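Local coordinates for SWD1-like protein (Myceliophthora thermophila, PDB 6E29), which forms a WD40 beta-propeller domain of a Swd1-type (Cps50) subunit that probably acts as a scaffold in the COMPASS histone methyltransferase complex, at residues Val31-Gly37 / Val319-His325; Thr220-Thr224 / His276-Ser280. All blocks are in the same frame, centred on the assembly; numbering follows the deposited sequence.

Contact 1: residues Val31-Gly37 / Val319-His325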
loop_
_atom_site.group_PDB
_atom_site.type_symbol
_atom_site.label_atom_id
_atom_site.label_comp_id
_atom_site.label_asym_id
_atom_site.label_seq_id
_atom_site.Cartn_x
_atom_site.Cartn_y
_atom_site.Cartn_z
ATOM N N VAL B 31 -5.941 -7.101 -4.643
ATOM C CA VAL B 31 -7.198 -6.532 -5.151
ATOM C C VAL B 31 -7.251 -5.064 -4.769
ATOM O O VAL B 31 -6.640 -4.657 -3.792
ATOM C CB VAL B 31 -8.437 -7.215 -4.572
ATOM C CG1 VAL B 31 -8.696 -8.500 -5.318
ATOM C CG2 VAL B 31 -8.231 -7.405 -3.083
ATOM N N ARG B 32 -8.018 -4.275 -5.525
ATOM C CA ARG B 32 -8.193 -2.845 -5.257
ATOM C C ARG B 32 -9.458 -2.385 -5.973
ATOM O O ARG B 32 -9.578 -2.592 -7.183
ATOM C CB ARG B 32 -7.014 -1.965 -5.771
ATOM C CG ARG B 32 -7.036 -0.567 -5.214
ATOM C CD ARG B 32 -6.226 -0.572 -3.873
ATOM N NE ARG B 32 -6.309 0.664 -3.103
ATOM C CZ ARG B 32 -5.351 1.589 -3.046
ATOM N NH1 ARG B 32 -4.219 1.439 -3.752
ATOM N NH2 ARG B 32 -5.532 2.668 -2.266
ATOM N N PHE B 33 -10.387 -1.783 -5.228
ATOM C CA PHE B 33 -11.586 -1.181 -5.841
ATOM C C PHE B 33 -11.229 0.167 -6.465
ATOM O O PHE B 33 -10.344 0.859 -5.966
ATOM C CB PHE B 33 -12.657 -0.952 -4.776
ATOM C CG PHE B 33 -13.280 -2.212 -4.251
ATOM C CD1 PHE B 33 -14.323 -2.792 -4.964
ATOM C CD2 PHE B 33 -12.886 -2.793 -3.035
ATOM C CE1 PHE B 33 -14.976 -3.997 -4.517
ATOM C CE2 PHE B 33 -13.559 -3.990 -2.575
ATOM C CZ PHE B 33 -14.609 -4.575 -3.344
ATOM N N ASN B 34 -11.932 0.560 -7.547
ATOM C CA ASN B 34 -11.765 1.936 -8.037
ATOM C C ASN B 34 -12.553 2.865 -7.106
ATOM O O ASN B 34 -13.168 2.427 -6.129
ATOM C CB ASN B 34 -12.148 2.048 -9.528
ATOM C CG ASN B 34 -13.663 1.912 -9.779
ATOM O OD1 ASN B 34 -14.417 1.515 -8.901
ATOM N ND2 ASN B 34 -14.104 2.239 -11.012
ATOM N N ARG B 35 -12.498 4.172 -7.347
ATOM C CA ARG B 35 -13.050 5.082 -6.338
ATOM C C ARG B 35 -14.564 5.126 -6.358
ATOM O O ARG B 35 -15.198 5.304 -5.301
ATOM C CB ARG B 35 -12.480 6.491 -6.546
ATOM C CG ARG B 35 -10.978 6.462 -6.663
ATOM C CD ARG B 35 -10.269 7.782 -6.370
ATOM N NE ARG B 35 -9.017 7.494 -5.669
ATOM C CZ ARG B 35 -7.966 6.881 -6.212
ATOM N NH1 ARG B 35 -7.985 6.488 -7.487
ATOM N NH2 ARG B 35 -6.889 6.639 -5.469
ATOM N N LYS B 36 -15.169 4.967 -7.531
ATOM C CA LYS B 36 -16.625 4.909 -7.563
ATOM C C LYS B 36 -17.145 3.606 -6.993
ATOM O O LYS B 36 -18.288 3.555 -6.554
ATOM C CB LYS B 36 -17.165 5.090 -8.993
ATOM C CG LYS B 36 -17.318 6.569 -9.411
ATOM C CD LYS B 36 -17.607 6.751 -10.915
ATOM C CE LYS B 36 -19.083 7.010 -11.163
ATOM N NZ LYS B 36 -19.818 5.751 -10.798
ATOM N N GLY B 37 -16.315 2.569 -6.951
ATOM C CA GLY B 37 -16.715 1.311 -6.392
ATOM C C GLY B 37 -17.524 0.450 -7.338
ATOM O O GLY B 37 -18.184 -0.473 -6.879
ATOM N N VAL B 319 -4.044 -10.376 0.894
ATOM C CA VAL B 319 -4.399 -8.958 0.734
ATOM C C VAL B 319 -5.874 -8.788 0.993
ATOM O O VAL B 319 -6.686 -9.578 0.493
ATOM C CB VAL B 319 -4.046 -8.468 -0.680
ATOM C CG1 VAL B 319 -4.836 -7.185 -1.063
ATOM C CG2 VAL B 319 -2.529 -8.206 -0.765
ATOM N N ILE B 320 -6.255 -7.697 1.690
ATOM C CA ILE B 320 -7.679 -7.421 1.894
ATOM C C ILE B 320 -7.955 -5.981 1.486
ATOM O O ILE B 320 -7.072 -5.128 1.530
ATOM C CB ILE B 320 -8.119 -7.679 3.363
ATOM C CG1 ILE B 320 -7.341 -6.737 4.281
ATOM C CG2 ILE B 320 -7.861 -9.186 3.737
ATOM C CD1 ILE B 320 -7.717 -6.880 5.708
ATOM N N GLU B 321 -9.201 -5.696 1.134
ATOM C CA GLU B 321 -9.570 -4.351 0.693
ATOM C C GLU B 321 -11.036 -4.135 0.988
ATOM O O GLU B 321 -11.850 -5.025 0.715
ATOM C CB GLU B 321 -9.377 -4.156 -0.812
ATOM C CG GLU B 321 -7.944 -4.057 -1.205
ATOM C CD GLU B 321 -7.292 -2.809 -0.627
ATOM O OE1 GLU B 321 -7.927 -1.718 -0.622
ATOM O OE2 GLU B 321 -6.153 -2.944 -0.156
ATOM N N TRP B 322 -11.385 -2.984 1.544
ATOM C CA TRP B 322 -12.791 -2.639 1.700
ATOM C C TRP B 322 -13.333 -1.906 0.473
ATOM O O TRP B 322 -12.609 -1.124 -0.166
ATOM C CB TRP B 322 -12.981 -1.703 2.892
ATOM C CG TRP B 322 -12.707 -2.284 4.264
ATOM C CD1 TRP B 322 -11.488 -2.375 4.898
ATOM C CD2 TRP B 322 -13.682 -2.763 5.196
ATOM N NE1 TRP B 322 -11.659 -2.876 6.179
ATOM C CE2 TRP B 322 -12.994 -3.099 6.384
ATOM C CE3 TRP B 322 -15.073 -2.911 5.156
ATOM C CZ2 TRP B 322 -13.646 -3.602 7.494
ATOM C CZ3 TRP B 322 -15.713 -3.416 6.269
ATOM C CH2 TRP B 322 -15.002 -3.745 7.411
ATOM N N HIS B 323 -14.640 -2.052 0.243
ATOM C CA HIS B 323 -15.324 -1.266 -0.798
ATOM C C HIS B 323 -15.330 0.229 -0.413
ATOM O O HIS B 323 -15.403 0.568 0.774
ATOM C CB HIS B 323 -16.751 -1.804 -0.948
ATOM C CG HIS B 323 -17.474 -1.261 -2.137
ATOM N ND1 HIS B 323 -18.261 -0.130 -2.076
ATOM C CD2 HIS B 323 -17.520 -1.692 -3.424
ATOM C CE1 HIS B 323 -18.779 0.103 -3.279
ATOM N NE2 HIS B 323 -18.330 -0.817 -4.112
ATOM N N PRO B 324 -15.226 1.154 -1.387
ATOM C CA PRO B 324 -15.121 2.588 -1.020
ATOM C C PRO B 324 -16.412 3.226 -0.550
ATOM O O PRO B 324 -16.379 4.409 -0.127
ATOM C CB PRO B 324 -14.662 3.271 -2.329
ATOM C CG PRO B 324 -15.169 2.301 -3.435
ATOM C CD PRO B 324 -14.986 0.924 -2.820
ATOM N N HIS B 325 -17.559 2.541 -0.657
ATOM C CA HIS B 325 -18.825 3.173 -0.291
ATOM C C HIS B 325 -19.651 2.289 0.634
ATOM O O HIS B 325 -20.451 2.799 1.426
ATOM C CB HIS B 325 -19.672 3.543 -1.522
ATOM C CG HIS B 325 -19.051 4.645 -2.326
ATOM N ND1 HIS B 325 -19.042 5.952 -1.879
ATOM C CD2 HIS B 325 -18.361 4.636 -3.497
ATOM C CE1 HIS B 325 -18.392 6.708 -2.752
ATOM N NE2 HIS B 325 -17.953 5.935 -3.735
HETATM O O HOH W 1 -9.601 -1.094 -2.561
#
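Strands 31-33 and 319-322 run nearly parallel, their directions differing by 9°, with Arg32 CA level with Glu321 CA at 6.3 Å. These are the inner strands of adjoining blades of a WD40 beta-propeller, too widely spaced to pair by their backbones, so side chains and a water fill the seam. Near its start, Val31 CG2 meets Val319 CG1 at 4.0 Å, a fit of small branched residues. The bent chain of Glu321 runs alongside Val31, CG near Val31 CG2, and brings its carboxylate to a water, which donates to Glu321 OE1 at 2.6 Å and accepts from Phe33 N at 2.9 Å; the strand's amide is thereby satisfied across the gap. Arg32 NE adds a long salt bridge to the same OE1, whose stronger ionic partner is Arg222. Further along, Phe33 turns its flat ring to the chain where it leaves the opposite strand: His323 CA sits over the ring face, 3.9 Å from the centroid, in a CH-pi contact, and the imidazole edge approaches that face in a T-shaped pair. Pro324 lays CD against Phe33 CB and presses CG onto Gly37 CA, a tight 3.5 Å. Glycine suits this turn because its backbone takes a left-handed conformation and a beta carbon would run into His323 and Pro324. With CG anti to its own backbone N (chi1 -170°), His323 extends its ring to Gly37. His323 ND1 accepts from the backbone amides of His325 and Arg326, which leaves the other ring nitrogen to donate: His323 NE2 bonds Gly37 O at 2.8 Å and 152°, in the carbonyl plane and on a lone pair.

Contact 2: residues Thr220-Thr224 / His276-Ser280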
loop_
_atom_site.group_PDB
_atom_site.type_symbol
_atom_site.label_atom_id
_atom_site.label_comp_id
_atom_site.label_asym_id
_atom_site.label_seq_id
_atom_site.Cartn_x
_atom_site.Cartn_y
_atom_site.Cartn_z
ATOM N N THR B 220 3.133 -2.053 5.239
ATOM C CA THR B 220 1.999 -1.420 4.596
ATOM C C THR B 220 1.770 -0.060 5.202
ATOM O O THR B 220 1.806 0.096 6.429
ATOM C CB THR B 220 0.699 -2.246 4.781
ATOM O OG1 THR B 220 0.772 -3.407 3.964
ATOM C CG2 THR B 220 -0.550 -1.416 4.434
ATOM N N LEU B 221 1.494 0.907 4.327
ATOM C CA LEU B 221 0.947 2.206 4.701
ATOM C C LEU B 221 -0.333 2.474 3.905
ATOM O O LEU B 221 -0.369 2.235 2.686
ATOM C CB LEU B 221 1.916 3.313 4.384
ATOM C CG LEU B 221 3.250 3.290 5.112
ATOM C CD1 LEU B 221 4.157 4.390 4.529
ATOM C CD2 LEU B 221 3.001 3.464 6.591
ATOM N N ARG B 222 -1.346 3.029 4.574
ATOM C CA ARG B 222 -2.589 3.412 3.885
ATOM C C ARG B 222 -3.201 4.630 4.562
ATOM O O ARG B 222 -3.197 4.738 5.790
ATOM C CB ARG B 222 -3.582 2.208 3.922
ATOM C CG ARG B 222 -4.830 2.402 3.116
ATOM C CD ARG B 222 -4.539 2.629 1.620
ATOM N NE ARG B 222 -3.835 1.535 0.925
ATOM C CZ ARG B 222 -4.438 0.490 0.341
ATOM N NH1 ARG B 222 -5.775 0.323 0.422
ATOM N NH2 ARG B 222 -3.703 -0.422 -0.296
ATOM N N LEU B 223 -3.693 5.559 3.773
ATOM C CA LEU B 223 -4.348 6.737 4.306
ATOM C C LEU B 223 -5.855 6.570 4.204
ATOM O O LEU B 223 -6.341 5.843 3.342
ATOM C CB LEU B 223 -3.930 7.978 3.500
ATOM C CG LEU B 223 -2.577 8.509 3.897
ATOM C CD1 LEU B 223 -2.137 9.563 2.884
ATOM C CD2 LEU B 223 -2.673 9.058 5.314
ATOM N N THR B 224 -6.585 7.259 5.089
ATOM C CA THR B 224 -8.023 7.430 4.896
ATOM C C THR B 224 -8.288 8.365 3.713
ATOM O O THR B 224 -7.409 9.071 3.227
ATOM C CB THR B 224 -8.714 8.001 6.142
ATOM O OG1 THR B 224 -8.100 9.226 6.575
ATOM C CG2 THR B 224 -8.692 6.989 7.288
ATOM N N HIS B 276 -1.909 -8.402 6.008
ATOM C CA HIS B 276 -2.279 -7.166 5.344
ATOM C C HIS B 276 -3.356 -6.479 6.170
ATOM O O HIS B 276 -4.051 -7.115 6.961
ATOM C CB HIS B 276 -2.737 -7.453 3.893
ATOM C CG HIS B 276 -1.591 -7.698 2.968
ATOM N ND1 HIS B 276 -1.160 -8.954 2.600
ATOM C CD2 HIS B 276 -0.704 -6.827 2.429
ATOM C CE1 HIS B 276 -0.087 -8.846 1.832
ATOM N NE2 HIS B 276 0.221 -7.567 1.725
ATOM N N VAL B 277 -3.496 -5.165 5.975
ATOM C CA VAL B 277 -4.464 -4.384 6.727
ATOM C C VAL B 277 -5.160 -3.440 5.763
ATOM O O VAL B 277 -4.633 -3.134 4.690
ATOM C CB VAL B 277 -3.819 -3.555 7.840
ATOM C CG1 VAL B 277 -3.182 -4.576 8.885
ATOM C CG2 VAL B 277 -2.715 -2.592 7.236
ATOM N N ALA B 278 -6.332 -2.949 6.193
ATOM C CA ALA B 278 -7.149 -2.046 5.377
ATOM C C ALA B 278 -8.115 -1.221 6.229
ATOM O O ALA B 278 -8.672 -1.710 7.210
ATOM C CB ALA B 278 -7.934 -2.827 4.315
ATOM N N PHE B 279 -8.354 0.019 5.796
ATOM C CA PHE B 279 -9.368 0.900 6.342
ATOM C C PHE B 279 -10.676 0.664 5.620
ATOM O O PHE B 279 -10.688 0.615 4.384
ATOM C CB PHE B 279 -9.031 2.363 6.060
ATOM C CG PHE B 279 -8.088 3.044 7.081
ATOM C CD1 PHE B 279 -8.322 2.980 8.426
ATOM C CD2 PHE B 279 -7.049 3.850 6.605
ATOM C CE1 PHE B 279 -7.492 3.656 9.358
ATOM C CE2 PHE B 279 -6.173 4.532 7.512
ATOM C CZ PHE B 279 -6.420 4.445 8.899
ATOM N N SER B 280 -11.783 0.762 6.358
ATOM C CA SER B 280 -13.096 0.739 5.721
ATOM C C SER B 280 -13.364 2.093 5.050
ATOM O O SER B 280 -12.601 3.056 5.202
ATOM C CB SER B 280 -14.193 0.391 6.734
ATOM O OG SER B 280 -14.390 1.453 7.684
HETATM O O HOH W 2 -7.320 0.574 3.132
#
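A single water spans Phe279 and Arg222, accepting from Phe279 N at 2.9 Å and, weakly, from Arg222 NH1 at 3.1 Å. Arginine suits this place because its chain is long enough to leave strand 220-223 with CG anti to the backbone N (chi1 -173°), then curl at the next two bonds and carry its guanidinium past strand 276-279 to Glu321 of strand 317-322, its salt-bridge partner. The two strands run almost parallel, 7.6 Å apart at their axes' closest approach. They are the inner strands of consecutive blades in the WD40 propeller, each bonded by its backbone to the second strand of its own blade. Between them, Thr220 turns its methyl to the neighbour, CG2 lying 3.7 Å from Val277 CG2, the two side chains alongside and pointing opposite ways. The aromatic packing is at the far end. Thr224 CG2 lies over one face of the Phe279 ring, 3.6 Å from its centroid, in a CH-pi contact, while the hydroxyl of the same threonine bonds Glu229; threonine thus offers a methyl to the ring and a polar group to its own blade. Phe279 also brings CE2 to 3.4 Å from Arg222 O, and its ring packs on Leu231 and Thr241. A serine in place of Phe279 would probably open a gap between the blades and leave the Thr224 methyl without the ring face beneath it.

Contacts 1 and 2 lie about 11 Å apart, centre to centre, and together involve four inner strands that follow one another around the propeller: 218-223, 274-279, 317-322 and 28-33. Along the chain, both segments of contact 2 fall between those of contact 1. Contact 2 joins blades consecutive in sequence, whereas contact 1 joins the blade of 28-33 to the last blade, which closes the ring by pairing strand 19-23 with 339-343. Trp322, packing on Phe279 O and Ser280, spans the seam between the contacts, while the 3.1 Å salt bridge of Arg222 NH1 with Glu321 OE1 reaches past the blade of 274-279. Two blade interfaces, one seam apart, thus touch directly through inner-strand side chains.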